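Local coordinates for fatty acid-binding protein homolog 8 (Caenorhabditis elegans, PDB 6C1Z), which binds unsaturated fatty acids such as oleic acid and carries them from the lysosome to the nucleus as a signal that promotes longevity, at residues A[23-28]-A[32-37]; A[62-67]-A[77-82]; A[122-127]-A[131-136]; A[99-102]-A[107-110]. One frame throughout, in Å; residues are numbered along the deposited sequence.

Contact 1 (A[23-28]-A[32-37])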
loop_
_atom_site.group_PDB
_atom_site.type_symbol
_atom_site.label_atom_id
_atom_site.label_comp_id
_atom_site.label_asym_id
_atom_site.label_seq_id
_atom_site.Cartn_x
_atom_site.Cartn_y
_atom_site.Cartn_z
ATOM N N TYR A 23 11.225 6.003 2.200
ATOM C CA TYR A 23 10.828 4.856 1.391
ATOM C C TYR A 23 10.689 5.231 -0.084
ATOM O O TYR A 23 11.180 4.523 -0.972
ATOM C CB TYR A 23 9.527 4.232 1.944
ATOM C CG TYR A 23 8.899 3.317 0.942
ATOM C CD1 TYR A 23 9.351 2.021 0.771
ATOM C CD2 TYR A 23 7.881 3.776 0.124
ATOM C CE1 TYR A 23 8.796 1.201 -0.190
ATOM C CE2 TYR A 23 7.328 2.979 -0.848
ATOM C CZ TYR A 23 7.810 1.693 -1.021
ATOM O OH TYR A 23 7.250 0.914 -2.004
ATOM N N LEU A 24 10.023 6.339 -0.365
ATOM C CA LEU A 24 9.888 6.775 -1.751
ATOM C C LEU A 24 11.249 7.061 -2.376
ATOM O O LEU A 24 11.489 6.718 -3.547
ATOM C CB LEU A 24 8.984 8.000 -1.813
ATOM C CG LEU A 24 7.522 7.757 -1.438
ATOM C CD1 LEU A 24 6.722 9.068 -1.531
ATOM C CD2 LEU A 24 6.871 6.686 -2.303
ATOM N N LYS A 25 12.160 7.684 -1.619
ATOM C CA LYS A 25 13.504 7.906 -2.136
ATOM C C LYS A 25 14.170 6.579 -2.464
ATOM O O LYS A 25 14.797 6.427 -3.517
ATOM C CB LYS A 25 14.341 8.686 -1.119
ATOM C CG LYS A 25 15.755 9.044 -1.577
ATOM C CD LYS A 25 16.443 9.900 -0.532
ATOM C CE LYS A 25 17.880 10.199 -0.882
ATOM N NZ LYS A 25 18.549 10.888 0.256
ATOM N N GLU A 26 14.034 5.597 -1.572
ATOM C CA GLU A 26 14.692 4.314 -1.769
ATOM C C GLU A 26 14.212 3.634 -3.047
ATOM O O GLU A 26 15.007 3.005 -3.754
ATOM C CB GLU A 26 14.448 3.436 -0.537
ATOM C CG GLU A 26 15.008 2.026 -0.606
ATOM C CD GLU A 26 16.509 1.995 -0.499
ATOM O OE1 GLU A 26 17.119 3.029 -0.152
ATOM O OE2 GLU A 26 17.093 0.922 -0.757
ATOM N N ILE A 27 12.920 3.755 -3.378
ATOM C CA ILE A 27 12.389 3.077 -4.562
ATOM C C ILE A 27 12.571 3.894 -5.837
ATOM O O ILE A 27 12.197 3.429 -6.927
ATOM C CB ILE A 27 10.931 2.606 -4.429
ATOM C CG1 ILE A 27 9.982 3.802 -4.309
ATOM C CG2 ILE A 27 10.763 1.667 -3.231
ATOM C CD1 ILE A 27 8.533 3.452 -4.556
ATOM N N GLY A 28 13.189 5.064 -5.750
ATOM C CA GLY A 28 13.587 5.809 -6.924
ATOM C C GLY A 28 12.723 6.993 -7.271
ATOM O O GLY A 28 12.862 7.516 -8.381
ATOM N N LEU A 32 10.842 16.299 -5.766
ATOM C CA LEU A 32 9.593 17.057 -5.729
ATOM C C LEU A 32 8.402 16.145 -5.498
ATOM O O LEU A 32 7.516 16.451 -4.689
ATOM C CB LEU A 32 9.404 17.833 -7.030
ATOM C CG LEU A 32 10.249 19.093 -7.172
ATOM C CD1 LEU A 32 9.999 19.715 -8.534
ATOM C CD2 LEU A 32 9.931 20.082 -6.055
ATOM N N ILE A 33 8.375 15.001 -6.176
ATOM C CA ILE A 33 7.229 14.114 -6.053
ATOM C C ILE A 33 7.180 13.491 -4.665
ATOM O O ILE A 33 6.117 13.434 -4.038
ATOM C CB ILE A 33 7.229 13.072 -7.184
ATOM C CG1 ILE A 33 6.940 13.769 -8.509
ATOM C CG2 ILE A 33 6.164 12.031 -6.966
ATOM C CD1 ILE A 33 7.286 12.976 -9.743
ATOM N N ARG A 34 8.323 13.008 -4.151
ATOM C CA ARG A 34 8.288 12.346 -2.855
ATOM C C ARG A 34 7.953 13.322 -1.734
ATOM O O ARG A 34 7.281 12.940 -0.769
ATOM C CB ARG A 34 9.577 11.553 -2.585
ATOM C CG ARG A 34 10.859 12.354 -2.384
ATOM C CD ARG A 34 12.026 11.402 -2.146
ATOM N NE ARG A 34 13.284 12.085 -1.858
ATOM C CZ ARG A 34 14.275 12.260 -2.732
ATOM N NH1 ARG A 34 14.177 11.800 -3.972
ATOM N NH2 ARG A 34 15.389 12.899 -2.369
ATOM N N LYS A 35 8.437 14.563 -1.828
ATOM C CA LYS A 35 8.053 15.599 -0.871
ATOM C C LYS A 35 6.546 15.839 -0.900
ATOM O O LYS A 35 5.880 15.826 0.143
ATOM C CB LYS A 35 8.821 16.885 -1.192
ATOM C CG LYS A 35 8.391 18.130 -0.426
ATOM C CD LYS A 35 8.933 18.148 0.992
ATOM C CE LYS A 35 8.764 19.524 1.622
ATOM N NZ LYS A 35 9.570 20.575 0.928
ATOM N N ALA A 36 5.988 16.047 -2.092
ATOM C CA ALA A 36 4.553 16.303 -2.212
ATOM C C ALA A 36 3.738 15.108 -1.732
ATOM O O ALA A 36 2.730 15.269 -1.032
ATOM C CB ALA A 36 4.209 16.601 -3.666
ATOM N N ALA A 37 4.147 13.894 -2.110
ATOM C CA ALA A 37 3.380 12.724 -1.741
ATOM C C ALA A 37 3.381 12.523 -0.236
ATOM O O ALA A 37 2.380 12.069 0.327
ATOM C CB ALA A 37 3.943 11.481 -2.427
#

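Contact 2 (A[62-67]-A[77-82])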
loop_
_atom_site.group_PDB
_atom_site.type_symbol
_atom_site.label_atom_id
_atom_site.label_comp_id
_atom_site.label_asym_id
_atom_site.label_seq_id
_atom_site.Cartn_x
_atom_site.Cartn_y
_atom_site.Cartn_z
ATOM N N LYS A 62 -2.511 12.695 -5.651
ATOM C CA LYS A 62 -2.791 11.659 -6.632
ATOM C C LYS A 62 -3.778 10.674 -6.039
ATOM O O LYS A 62 -3.711 10.373 -4.843
ATOM C CB LYS A 62 -1.516 10.909 -7.040
ATOM C CG LYS A 62 -1.729 9.972 -8.225
ATOM C CD LYS A 62 -0.459 9.236 -8.611
ATOM C CE LYS A 62 -0.684 8.329 -9.817
ATOM N NZ LYS A 62 -1.664 7.243 -9.516
ATOM N N ASN A 63 -4.691 10.179 -6.873
ATOM C CA ASN A 63 -5.532 9.044 -6.519
ATOM C C ASN A 63 -4.895 7.788 -7.094
ATOM O O ASN A 63 -4.457 7.781 -8.249
ATOM C CB ASN A 63 -6.948 9.195 -7.079
ATOM C CG ASN A 63 -7.685 10.386 -6.509
ATOM O OD1 ASN A 63 -7.333 10.919 -5.458
ATOM N ND2 ASN A 63 -8.730 10.809 -7.203
ATOM N N ASN A 64 -4.825 6.734 -6.279
ATOM C CA ASN A 64 -4.165 5.488 -6.651
ATOM C C ASN A 64 -5.146 4.363 -6.389
ATOM O O ASN A 64 -5.455 4.068 -5.231
ATOM C CB ASN A 64 -2.913 5.252 -5.816
ATOM C CG ASN A 64 -2.003 6.445 -5.789
ATOM O OD1 ASN A 64 -1.840 7.137 -6.790
ATOM N ND2 ASN A 64 -1.400 6.699 -4.633
ATOM N N LYS A 65 -5.603 3.717 -7.451
ATOM C CA LYS A 65 -6.600 2.668 -7.334
ATOM C C LYS A 65 -5.958 1.346 -7.708
ATOM O O LYS A 65 -5.331 1.217 -8.764
ATOM C CB LYS A 65 -7.817 2.970 -8.210
ATOM C CG LYS A 65 -8.424 4.349 -7.919
ATOM C CD LYS A 65 -9.922 4.416 -8.217
ATOM C CE LYS A 65 -10.215 4.336 -9.708
ATOM N NZ LYS A 65 -11.676 4.436 -10.005
ATOM N N LEU A 66 -6.080 0.380 -6.826
ATOM C CA LEU A 66 -5.494 -0.926 -7.035
ATOM C C LEU A 66 -6.606 -1.946 -6.918
ATOM O O LEU A 66 -7.310 -1.979 -5.906
ATOM C CB LEU A 66 -4.427 -1.169 -5.971
ATOM C CG LEU A 66 -3.715 -2.513 -6.021
ATOM C CD1 LEU A 66 -2.932 -2.671 -7.301
ATOM C CD2 LEU A 66 -2.791 -2.616 -4.825
ATOM N N ALA A 67 -6.737 -2.790 -7.920
ATOM C CA ALA A 67 -7.671 -3.900 -7.931
ATOM C C ALA A 67 -6.862 -5.184 -8.039
ATOM O O ALA A 67 -5.861 -5.239 -8.763
ATOM C CB ALA A 67 -8.619 -3.791 -9.130
ATOM N N ILE A 77 0.498 -1.145 -12.442
ATOM C CA ILE A 77 1.046 0.172 -12.724
ATOM C C ILE A 77 0.958 0.946 -11.415
ATOM O O ILE A 77 -0.108 1.407 -11.013
ATOM C CB ILE A 77 0.323 0.863 -13.876
ATOM C CG1 ILE A 77 0.719 0.200 -15.194
ATOM C CG2 ILE A 77 0.699 2.323 -13.910
ATOM C CD1 ILE A 77 0.155 -1.197 -15.431
ATOM N N ALA A 78 2.080 1.042 -10.720
ATOM C CA ALA A 78 2.105 1.669 -9.414
ATOM C C ALA A 78 2.027 3.176 -9.572
ATOM O O ALA A 78 2.188 3.719 -10.670
ATOM C CB ALA A 78 3.374 1.268 -8.673
ATOM N N PRO A 79 1.763 3.897 -8.484
ATOM C CA PRO A 79 1.704 5.358 -8.585
ATOM C C PRO A 79 2.984 5.999 -9.084
ATOM O O PRO A 79 2.918 7.101 -9.633
ATOM C CB PRO A 79 1.339 5.805 -7.161
ATOM C CG PRO A 79 1.488 4.600 -6.302
ATOM C CD PRO A 79 1.264 3.422 -7.187
ATOM N N ASP A 80 4.148 5.342 -8.938
ATOM C CA ASP A 80 5.392 5.879 -9.494
ATOM C C ASP A 80 5.476 5.716 -11.017
ATOM O O ASP A 80 6.511 6.028 -11.623
ATOM C CB ASP A 80 6.627 5.280 -8.802
ATOM C CG ASP A 80 6.801 3.786 -9.064
ATOM O OD1 ASP A 80 6.030 3.199 -9.855
ATOM O OD2 ASP A 80 7.729 3.192 -8.469
ATOM N N GLU A 81 4.390 5.246 -11.634
ATOM C CA GLU A 81 4.245 5.091 -13.079
ATOM C C GLU A 81 5.123 3.986 -13.650
ATOM O O GLU A 81 5.173 3.813 -14.876
ATOM C CB GLU A 81 4.447 6.411 -13.840
ATOM C CG GLU A 81 3.389 7.458 -13.521
ATOM C CD GLU A 81 3.713 8.827 -14.099
ATOM O OE1 GLU A 81 4.777 8.974 -14.741
ATOM O OE2 GLU A 81 2.903 9.758 -13.907
ATOM N N ARG A 82 5.805 3.224 -12.799
ATOM C CA ARG A 82 6.530 2.041 -13.221
ATOM C C ARG A 82 5.622 0.828 -13.088
ATOM O O ARG A 82 4.689 0.802 -12.280
ATOM C CB ARG A 82 7.793 1.846 -12.374
ATOM C CG ARG A 82 8.800 2.961 -12.559
ATOM C CD ARG A 82 9.980 2.861 -11.611
ATOM N NE ARG A 82 10.999 3.823 -12.006
ATOM C CZ ARG A 82 12.133 4.057 -11.352
ATOM N NH1 ARG A 82 12.413 3.407 -10.232
ATOM N NH2 ARG A 82 12.984 4.963 -11.820
#

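Contact 3 (A[122-127]-A[131-136])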
loop_
_atom_site.group_PDB
_atom_site.type_symbol
_atom_site.label_atom_id
_atom_site.label_comp_id
_atom_site.label_asym_id
_atom_site.label_seq_id
_atom_site.Cartn_x
_atom_site.Cartn_y
_atom_site.Cartn_z
ATOM N N GLN A 122 0.018 -0.107 8.173
ATOM C CA GLN A 122 0.723 -0.574 6.994
ATOM C C GLN A 122 2.221 -0.433 7.191
ATOM O O GLN A 122 2.694 0.480 7.867
ATOM C CB GLN A 122 0.340 0.177 5.735
ATOM C CG GLN A 122 -1.105 0.053 5.366
ATOM C CD GLN A 122 -1.380 0.621 4.009
ATOM O OE1 GLN A 122 -1.177 1.815 3.761
ATOM N NE2 GLN A 122 -1.894 -0.218 3.127
ATOM N N THR A 123 2.977 -1.342 6.574
ATOM C CA THR A 123 4.391 -1.113 6.354
ATOM C C THR A 123 4.673 -1.209 4.865
ATOM O O THR A 123 4.107 -2.057 4.177
ATOM C CB THR A 123 5.288 -2.102 7.133
ATOM O OG1 THR A 123 4.890 -3.454 6.860
ATOM C CG2 THR A 123 5.210 -1.842 8.630
ATOM N N TYR A 124 5.554 -0.338 4.392
ATOM C CA TYR A 124 6.097 -0.423 3.046
ATOM C C TYR A 124 7.596 -0.603 3.195
ATOM O O TYR A 124 8.279 0.242 3.782
ATOM C CB TYR A 124 5.822 0.839 2.216
ATOM C CG TYR A 124 4.462 1.484 2.345
ATOM C CD1 TYR A 124 3.320 0.722 2.546
ATOM C CD2 TYR A 124 4.327 2.860 2.243
ATOM C CE1 TYR A 124 2.086 1.320 2.663
ATOM C CE2 TYR A 124 3.091 3.456 2.354
ATOM C CZ TYR A 124 1.987 2.670 2.564
ATOM O OH TYR A 124 0.754 3.290 2.687
ATOM N N GLN A 125 8.100 -1.719 2.682
ATOM C CA GLN A 125 9.498 -2.085 2.827
ATOM C C GLN A 125 10.153 -2.205 1.463
ATOM O O GLN A 125 9.601 -2.855 0.570
ATOM C CB GLN A 125 9.513 -3.419 3.553
ATOM C CG GLN A 125 10.777 -4.241 3.460
ATOM C CD GLN A 125 10.606 -5.599 4.122
ATOM O OE1 GLN A 125 10.227 -5.690 5.288
ATOM N NE2 GLN A 125 10.845 -6.653 3.367
ATOM N N SER A 126 11.317 -1.578 1.310
ATOM C CA SER A 126 12.193 -1.821 0.165
ATOM C C SER A 126 13.628 -1.577 0.593
ATOM O O SER A 126 13.916 -0.601 1.290
ATOM C CB SER A 126 11.856 -0.897 -1.017
ATOM O OG SER A 126 12.637 -1.217 -2.143
ATOM N N GLY A 127 14.516 -2.500 0.224
ATOM C CA GLY A 127 15.923 -2.363 0.576
ATOM C C GLY A 127 16.089 -2.227 2.074
ATOM O O GLY A 127 15.509 -2.985 2.852
ATOM N N CYS A 131 8.837 1.856 5.965
ATOM C CA CYS A 131 7.916 2.944 6.278
ATOM C C CYS A 131 6.759 2.357 7.078
ATOM O O CYS A 131 6.283 1.268 6.763
ATOM C CB CYS A 131 7.380 3.597 4.981
ATOM S SG CYS A 131 5.836 4.526 5.159
ATOM N N ARG A 132 6.290 3.089 8.088
ATOM C CA ARG A 132 5.162 2.666 8.911
ATOM C C ARG A 132 4.071 3.725 8.830
ATOM O O ARG A 132 4.353 4.914 8.954
ATOM C CB ARG A 132 5.583 2.466 10.380
ATOM C CG ARG A 132 6.730 1.503 10.591
ATOM C CD ARG A 132 7.195 1.444 12.053
ATOM N NE ARG A 132 8.189 0.388 12.213
ATOM C CZ ARG A 132 7.886 -0.901 12.209
ATOM N NH1 ARG A 132 6.622 -1.280 12.085
ATOM N NH2 ARG A 132 8.845 -1.808 12.344
ATOM N N ARG A 133 2.849 3.291 8.595
ATOM C CA ARG A 133 1.711 4.192 8.539
ATOM C C ARG A 133 0.581 3.633 9.374
ATOM O O ARG A 133 0.429 2.417 9.503
ATOM C CB ARG A 133 1.265 4.457 7.113
ATOM C CG ARG A 133 2.001 5.685 6.587
ATOM C CD ARG A 133 2.420 5.573 5.175
ATOM N NE ARG A 133 1.520 6.269 4.270
ATOM C CZ ARG A 133 1.554 7.577 4.022
ATOM N NH1 ARG A 133 2.392 8.364 4.662
ATOM N NH2 ARG A 133 0.710 8.107 3.156
ATOM N N GLU A 134 -0.185 4.534 9.978
ATOM C CA GLU A 134 -1.320 4.182 10.810
ATOM C C GLU A 134 -2.527 5.009 10.377
ATOM O O GLU A 134 -2.416 6.228 10.173
ATOM C CB GLU A 134 -0.971 4.450 12.269
ATOM C CG GLU A 134 -2.065 4.139 13.244
ATOM C CD GLU A 134 -1.656 4.493 14.659
ATOM O OE1 GLU A 134 -1.239 5.649 14.884
ATOM O OE2 GLU A 134 -1.729 3.611 15.536
ATOM N N PHE A 135 -3.683 4.349 10.287
ATOM C CA PHE A 135 -4.946 4.942 9.860
ATOM C C PHE A 135 -6.031 4.655 10.886
ATOM O O PHE A 135 -6.001 3.640 11.594
ATOM C CB PHE A 135 -5.456 4.295 8.558
ATOM C CG PHE A 135 -4.546 4.464 7.353
ATOM C CD1 PHE A 135 -3.378 3.731 7.215
ATOM C CD2 PHE A 135 -4.894 5.341 6.326
ATOM C CE1 PHE A 135 -2.591 3.881 6.119
ATOM C CE2 PHE A 135 -4.096 5.510 5.224
ATOM C CZ PHE A 135 -2.947 4.780 5.113
ATOM N N VAL A 136 -7.006 5.567 10.965
ATOM C CA VAL A 136 -8.198 5.383 11.789
ATOM C C VAL A 136 -9.424 5.296 10.887
ATOM O O VAL A 136 -9.456 5.851 9.778
ATOM C CB VAL A 136 -8.389 6.500 12.831
ATOM C CG1 VAL A 136 -7.180 6.597 13.714
ATOM C CG2 VAL A 136 -8.703 7.835 12.151
#

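Contact 4 (A[99-102]-A[107-110]). With SO4 (sulfate ion), chain B.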
loop_
_atom_site.group_PDB
_atom_site.type_symbol
_atom_site.label_atom_id
_atom_site.label_comp_id
_atom_site.label_asym_id
_atom_site.label_seq_id
_atom_site.Cartn_x
_atom_site.Cartn_y
_atom_site.Cartn_z
ATOM N N GLN A 99 5.490 -6.593 -4.455
ATOM C CA GLN A 99 5.531 -5.780 -5.663
ATOM C C GLN A 99 6.932 -5.977 -6.237
ATOM O O GLN A 99 7.882 -5.340 -5.791
ATOM C CB GLN A 99 5.239 -4.327 -5.303
ATOM C CG GLN A 99 5.213 -3.422 -6.552
ATOM C CD GLN A 99 5.029 -1.963 -6.202
ATOM O OE1 GLN A 99 5.984 -1.259 -5.865
ATOM N NE2 GLN A 99 3.790 -1.495 -6.271
ATOM N N ASP A 100 7.044 -6.862 -7.226
ATOM C CA ASP A 100 8.336 -7.256 -7.779
ATOM C C ASP A 100 8.717 -6.407 -8.991
ATOM O O ASP A 100 7.928 -6.237 -9.930
ATOM C CB ASP A 100 8.327 -8.733 -8.195
ATOM C CG ASP A 100 8.238 -9.693 -7.024
ATOM O OD1 ASP A 100 8.544 -9.310 -5.882
ATOM O OD2 ASP A 100 7.884 -10.866 -7.263
ATOM N N LYS A 101 9.930 -5.880 -8.966
ATOM C CA LYS A 101 10.407 -5.106 -10.098
ATOM C C LYS A 101 10.463 -5.959 -11.354
ATOM O O LYS A 101 10.589 -7.190 -11.309
ATOM C CB LYS A 101 11.776 -4.492 -9.815
ATOM C CG LYS A 101 12.927 -5.467 -9.699
ATOM C CD LYS A 101 14.218 -4.707 -9.438
ATOM C CE LYS A 101 15.411 -5.626 -9.312
ATOM N NZ LYS A 101 16.649 -4.848 -9.048
ATOM N N ILE A 102 10.319 -5.284 -12.482
ATOM C CA ILE A 102 10.500 -5.878 -13.801
ATOM C C ILE A 102 11.827 -5.451 -14.419
ATOM O O ILE A 102 12.604 -6.284 -14.896
ATOM C CB ILE A 102 9.308 -5.539 -14.726
ATOM C CG1 ILE A 102 8.033 -6.173 -14.156
ATOM C CG2 ILE A 102 9.559 -6.020 -16.155
ATOM C CD1 ILE A 102 6.764 -5.764 -14.850
ATOM N N HIS A 107 13.161 -1.101 -8.105
ATOM C CA HIS A 107 13.261 -1.632 -6.757
ATOM C C HIS A 107 11.975 -2.365 -6.443
ATOM O O HIS A 107 10.886 -1.886 -6.765
ATOM C CB HIS A 107 13.445 -0.519 -5.718
ATOM C CG HIS A 107 14.670 0.300 -5.935
ATOM N ND1 HIS A 107 15.842 0.062 -5.256
ATOM C CD2 HIS A 107 14.924 1.336 -6.770
ATOM C CE1 HIS A 107 16.766 0.916 -5.654
ATOM N NE2 HIS A 107 16.235 1.700 -6.575
ATOM N N SER A 108 12.087 -3.490 -5.751
ATOM C CA SER A 108 10.925 -4.240 -5.324
ATOM C C SER A 108 10.533 -3.791 -3.929
ATOM O O SER A 108 11.363 -3.269 -3.168
ATOM C CB SER A 108 11.244 -5.740 -5.331
ATOM O OG SER A 108 11.556 -6.188 -6.629
ATOM N N SER A 109 9.268 -4.030 -3.583
ATOM C CA SER A 109 8.739 -3.650 -2.284
ATOM C C SER A 109 7.848 -4.751 -1.737
ATOM O O SER A 109 7.312 -5.572 -2.476
ATOM C CB SER A 109 7.881 -2.382 -2.342
ATOM O OG SER A 109 8.651 -1.234 -2.653
ATOM N N VAL A 110 7.691 -4.753 -0.405
ATOM C CA VAL A 110 6.694 -5.586 0.271
ATOM C C VAL A 110 5.809 -4.673 1.090
ATOM O O VAL A 110 6.312 -3.890 1.903
ATOM C CB VAL A 110 7.332 -6.652 1.179
ATOM C CG1 VAL A 110 6.248 -7.484 1.854
ATOM C CG2 VAL A 110 8.226 -7.539 0.362
HETATM S S SO4 B . 15.475 -4.970 -5.080
HETATM O O1 SO4 B . 14.700 -5.947 -5.846
HETATM O O2 SO4 B . 16.417 -5.645 -4.201
HETATM O O3 SO4 B . 16.186 -4.078 -5.990
HETATM O O4 SO4 B . 14.541 -4.136 -4.313
HETATM O O HOH W 1 8.631 -1.133 -5.365
HETATM O O HOH W 2 8.543 -7.940 -3.498
#

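Contact 1 (A[23-28]-A[32-37])
Leu24 and Arg34 meet where the two helices of the portal lid come together, their local axes 9.7 Å apart at closest approach and running nearly antiparallel (153°). The inner part of the contact is tight and apolar. CB of Leu24 lies 3.7 Å from CB of Arg34, and the CD1 branch of the leucine continues to the methyl of Ala37, where Leu24 CD1 and Ala37 CB are 3.8 Å apart. With CG of Leu24 turned beside its own backbone N (chi1 -67°), that branch is carried across to helix 31-39. The leucine also touches Val29 in the connecting turn.

Further out the contact belongs to two long cationic chains, and its character changes. Arg34 places CG between its backbone N and carbonyl carbon (chi1 68°) and then runs straight to NE, so that one face of its guanidinium is turned to the aliphatic part of Lys25. Lys25 CG stands 3.7 Å above that face, over its centre, while Lys25 CB approaches Arg34 NE at 3.6 Å. No hydrogen bond crosses between the segments; NH1 of Arg34 donates to the carbonyl O of Val29, which probably limits the rotation of the guanidinium. The extended lysine leads away to the exposed side, its NZ still only 4.6 Å from Arg34 NH2. Gly28, with positive phi, follows the last helical turn in a Schellman motif.

Apolar atoms hold the helices together, whereas the two like charges probably build up positive potential on the outer surface, consistent with a nuclear localization signal in this region, as inferred from related proteins.

Contact 2 (A[62-67]-A[77-82])
Pro79 packs against Asn64 and Lys62 at the surface, and the contact between the two segments is entirely van der Waals. CB of the proline ring sits 3.5 Å from Asn64 OD1 and also touches CG and ND2. The lysine chain crosses the proline at about a right angle, with Lys62 CE 3.8 Å from Pro79 O.

Hydrogen bonds act within each segment instead. A bend at the end of the Lys62 chain (chi4 -64°) turns NZ back to Asn64 OD1 at 2.7 Å and to Asn63 O at 3.1 Å, bridging two acceptors that lie only 3.1 Å apart, a closeness the ammonium group probably makes tolerable. Shortening Lys62 to an alanine would probably leave this oxygen pair without its shared donor and the Asn64 amide freer to turn away from Pro79. A type I turn from Ala78 to Glu81 and an Asx turn, in which Asp80 OD1 accepts from Arg82 N at 3.0 Å, shape the backbone that presents the proline.

The contact brings the chain around the start of strand 64-68 against the turn after strand 74-77, beside the gap between these strands; in fatty acid-binding proteins these two turns and the helical lid frame the portal.

Contact 3 (A[122-127]-A[131-136])
The last beta hairpin of the barrel, strands 119-126 and 129-137, is zipped here by the hydrogen-bonded pairs Gln122-Arg133 and Tyr124-Cys131. In the second pair Cys131 N meets Tyr124 O at 2.8 Å, almost straight (178°). Thr123 and Arg132, a non-hydrogen-bonded pair, lie side by side on the outer face, with Thr123 CG2 3.8 Å from Arg132 NH1.

The inner face carries the more intricate contacts. Cys131 SG lies 4.5 Å from the centroid of the Tyr124 ring in an oblique sulfur-aromatic contact. Arg133, bent at chi2 and chi3, crosses the same ring obliquely, its CD 3.6 Å from Tyr124 CE2. Tyr124 OH lies at the edge of the guanidinium, near its plane, and takes only a weak bond from Arg133 NE (3.5 Å). The stronger bond runs from Arg133 NH1 to Ser17 OG, and Phe20 adds a cation-pi contact. Tyr124 OH donates to Gln122 OE1 at 2.7 Å, coming from above the amide's carbonyl plane (42°). The same OE1 lies 3.4 Å from Phe135 CE1, the amide standing nearly upright to that ring (81°), while Gln122 NE2 bonds to Thr113 OG1.

A phenylalanine in place of Tyr124 would probably keep the packing on Cys131 but leave Gln122 OE1 without this donor and Arg133 NE without its weak acceptor. In many relatives an Arg-x-Tyr pair on the last strand meets the fatty-acid carboxylate; here Arg133 and Phe135 appear to occupy the corresponding positions, the phenylalanine lacking the tyrosine hydroxyl. Ser17 and Phe20 probably do most to position the arginine, and Tyr124, firmly bonded to Gln122, adds a weak polar contact.

Contact 4 (A[99-102]-A[107-110])
Ser108 OG accepts the backbone N-H of Lys101 at 2.9 Å, in an almost straight bond (177°). The hydroxyl lies beside its own backbone N (chi1 -62°), which turns it to the opposing chain beyond the Gln99-Ser109 pair. Lys101 CG, folded between its backbone N and carbonyl carbon, rests against the same oxygen, with Lys101 CG 3.4 Å from Ser108 OG. One step further in, Gln99 and Ser109 form an antiparallel hydrogen-bonded pair, and the bonds Gln99 N to Ser109 O and Ser109 N to Gln99 O both measure 2.9 Å.

These residues stand at the end of the hairpin of strands 94-101 and 109-116, where the chain leaves the barrel wall near the lid. A sulfate, probably from the crystallisation liquor, sits at the loop end of this hairpin, against Lys101 and Ser108. Ser108 N donates to sulfate O4 at 2.9 Å, Lys101 NZ reaches sulfate O3 at 3.2 Å, and Ser108 OG adds a weak bond to sulfate O1. The lysine is extended beyond CG, and its NZ also donates to the carbonyl O of Glu104.

Two waters bridge the segments. One molecule donates to Gln99 OE1 and to His107 O and accepts from Ser109 OG; another donates to Asp100 OD1 and Ser109 O, tying the aspartate to the opposite strand. Farther out, Glu76 OE1 takes the NE2 end of Gln99, Tyr23 OH of the lid is hydrogen-bonded to Ser109 OG, and Ser126 OG to Ser108 O.

From the N terminus, contact 1 closes the short turn between the two lid helices. Contact 2 follows, drawing together the turns before strand 64-68 and after strand 74-77. Contact 4 then closes the hairpin of strands 94-101 and 109-116, and contact 3 the final one, of strands 119-126 and 129-137. The four loops stand in series; none nests in or crosses another. In space contacts 2, 3 and 4 each touch the first lid helix, though 2 and 3 do not touch each other: Ile27 of contact 1 packs on Asp80, Ser109 and Ser126. Contacts 3 and 4 join through neighbouring strands, Gln125 O accepting from Val110 N.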